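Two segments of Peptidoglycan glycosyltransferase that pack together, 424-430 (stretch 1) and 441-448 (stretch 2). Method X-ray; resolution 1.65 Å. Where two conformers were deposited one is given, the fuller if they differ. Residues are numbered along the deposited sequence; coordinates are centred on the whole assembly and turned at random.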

# COMPACT_ATOMS: atom_id res chain seq x y z
N ARG A 424 2.93 -11.65 11.22
CA ARG A 424 1.89 -12.43 10.58
C ARG A 424 0.99 -11.56 9.73
O ARG A 424 0.15 -12.06 8.97
N VAL A 425 1.15 -10.24 9.86
CA VAL A 425 0.33 -9.30 9.12
C VAL A 425 1.09 -8.00 8.88
O VAL A 425 1.88 -7.59 9.72
N VAL A 426 0.89 -7.41 7.70
CA VAL A 426 1.41 -6.09 7.36
C VAL A 426 0.23 -5.21 6.95
O VAL A 426 -0.66 -5.66 6.24
N VAL A 427 0.20 -3.97 7.42
CA VAL A 427 -0.85 -3.03 7.00
C VAL A 427 -0.24 -1.74 6.44
O VAL A 427 0.70 -1.19 7.02
N ALA A 428 -0.77 -1.26 5.31
CA ALA A 428 -0.39 0.05 4.75
C ALA A 428 -1.68 0.84 4.61
O ALA A 428 -2.67 0.32 4.10
N ILE A 429 -1.67 2.08 5.08
CA ILE A 429 -2.87 2.90 5.01
C ILE A 429 -2.47 4.32 4.69
O ILE A 429 -1.45 4.82 5.19
N VAL A 430 -3.25 4.97 3.83
CA VAL A 430 -3.08 6.40 3.61
C VAL A 430 -4.43 7.08 3.82
O VAL A 430 -5.46 6.61 3.33
N ALA A 441 -3.07 6.08 13.89
CA ALA A 441 -4.16 5.78 14.80
C ALA A 441 -5.17 4.83 14.17
O ALA A 441 -5.68 3.91 14.82
N LYS A 442 -5.48 5.04 12.89
CA LYS A 442 -6.42 4.15 12.22
C LYS A 442 -5.82 2.77 11.94
O LYS A 442 -6.52 1.76 12.01
N ALA A 443 -4.53 2.72 11.62
CA ALA A 443 -3.85 1.46 11.39
C ALA A 443 -3.92 0.58 12.63
O ALA A 443 -3.97 -0.64 12.51
N GLN A 444 -3.91 1.19 13.81
CA GLN A 444 -3.92 0.42 15.05
C GLN A 444 -5.14 -0.50 15.09
O GLN A 444 -5.02 -1.68 15.43
N ASN A 445 -6.30 0.06 14.74
CA ASN A 445 -7.56 -0.67 14.75
C ASN A 445 -7.55 -1.82 13.75
O ASN A 445 -8.05 -2.91 14.03
N VAL A 446 -6.98 -1.58 12.57
CA VAL A 446 -6.95 -2.60 11.52
C VAL A 446 -6.02 -3.75 11.93
O VAL A 446 -6.38 -4.93 11.80
N LEU A 447 -4.84 -3.40 12.44
CA LEU A 447 -3.91 -4.41 12.94
C LEU A 447 -4.51 -5.23 14.08
O LEU A 447 -4.35 -6.46 14.11
N LYS A 448 -5.19 -4.57 15.01
CA LYS A 448 -5.80 -5.26 16.15
C LYS A 448 -6.83 -6.26 15.64
O LYS A 448 -6.87 -7.40 16.08

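The strand 425-430 and the helix 441-448 pack with their axes 8.8 Å apart at closest approach and their N-to-C directions at 147°, so the two run roughly antiparallel. The CA register agrees: V427 lies nearest L447 (6.8 Å between CA atoms) and I429 nearest A443 (6.6 Å between CA atoms), so advancing along the strand means going back along the helix. The contact buries 308 Å², both sides summed, and no hydrogen bond crosses it; the contact rests on apolar side chains and the CB of K442.

Extended backbone angles, with phi from -124° to -152° and psi from 132° to 143° over 425-429, alternate the side chains. V425, V427 and I429 direct their CA-to-CB bonds toward the helix, whereas V426 (t) and A428 point away and lose no area to it.

V427 is the most heavily covered residue, at 70 Å². With chi1 at -178° (t), V427 CG1 lies 4.0 Å from V446 CG1, while V427 CG2 lies 3.5 Å from L447 CD2 and also 4.1 Å from V446 CG1; both methyls meet V446, and of the two only CG2 is in contact with L447 CD2. V427 was deposited in two conformers, so this description applies to the one given. V425 takes the p rotamer (60°), which places its CG1 3.8 Å from CD2 of L447. That leucine methyl thus touches both valines.

On the helix, L447 sets out sideways, yet chi1 of -81° (m) and chi2 of 167° (t) bring the end of its side chain nearer the strand, which explains how a residue with a sideways CB can give up 61 Å². V446, one residue earlier, points toward the strand directly and is t (179°).

At the other end of the contact, I429 is extended, with chi1 -179° and chi2 165° (tt). Its gamma branch and its chain end reach different partners: CG2 sits 3.9 Å from CB of A443, and CD1 reaches to 3.9 Å from CB of K442. K442 starts toward the strand but, through chi1 -66° and chi2 -56° (mm) followed by two t angles, leads its end away; its contact with I429 is made close to the backbone, leaving the amine NZ remote from the apolar cluster.

The helix is held by its own backbone bonds, with L447 N to A443 O and K448 N to Q444 O both 2.9 Å. The polar side chains of Q444, N445 and K448 are out of reach of the strand, and Q444 NE2 is hydrogen-bonded elsewhere in the structure.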

# COMPACT_ATOMS: atom_id res chain seq x y z
CB ARG A 424 1.04 -13.15 11.63
CG ARG A 424 1.81 -14.16 12.48
CD ARG A 424 2.21 -15.35 11.63
NE ARG A 424 3.00 -16.31 12.40
CZ ARG A 424 4.32 -16.42 12.32
NH1 ARG A 424 5.00 -15.63 11.51
NH2 ARG A 424 4.96 -17.33 13.06
CB VAL A 425 -1.00 -9.00 9.86
CG1 VAL A 425 -0.75 -8.39 11.22
CG2 VAL A 425 -1.87 -8.08 9.05
CB VAL A 426 2.45 -6.18 6.20
CG1 VAL A 426 2.76 -4.79 5.60
CG2 VAL A 426 3.73 -6.83 6.70
CB VAL A 427 -1.80 -2.66 8.16
CG1 VAL A 427 -2.90 -1.72 7.67
CG2 VAL A 427 -2.43 -3.91 8.77
CB ALA A 428 0.28 -0.11 3.38
CB ILE A 429 -3.68 2.82 6.33
CG1 ILE A 429 -4.96 3.66 6.25
CG2 ILE A 429 -2.86 3.29 7.51
CD1 ILE A 429 -5.96 3.33 7.39
CB VAL A 430 -2.50 6.76 2.21
CG1 VAL A 430 -3.41 6.22 1.10
CG2 VAL A 430 -2.31 8.29 2.10
CB ALA A 441 -4.85 7.07 15.24
CB LYS A 442 -6.93 4.77 10.93
CG LYS A 442 -7.78 6.01 11.15
CD LYS A 442 -8.96 5.74 12.05
CE LYS A 442 -9.91 6.91 12.07
NZ LYS A 442 -11.01 6.69 13.04
CB ALA A 443 -2.40 1.69 11.02
CB GLN A 444 -3.92 1.35 16.27
CG GLN A 444 -3.53 0.66 17.59
CD GLN A 444 -4.72 0.14 18.38
OE1 GLN A 444 -5.86 0.21 17.93
NE2 GLN A 444 -4.44 -0.38 19.57
CB ASN A 445 -8.72 0.28 14.45
CG ASN A 445 -8.74 1.50 15.37
OD1 ASN A 445 -8.15 1.49 16.45
ND2 ASN A 445 -9.43 2.56 14.94
CB VAL A 446 -6.50 -1.99 10.18
CG1 VAL A 446 -6.44 -3.07 9.10
CG2 VAL A 446 -7.46 -0.88 9.75
CB LEU A 447 -2.63 -3.74 13.43
CG LEU A 447 -1.57 -3.36 12.41
CD1 LEU A 447 -0.55 -2.44 13.06
CD2 LEU A 447 -0.90 -4.61 11.86
CB LYS A 448 -6.45 -4.28 17.13
CG LYS A 448 -6.94 -4.90 18.42
CD LYS A 448 -7.61 -3.86 19.32
CE LYS A 448 -8.26 -4.50 20.53
NZ LYS A 448 -7.27 -5.11 21.45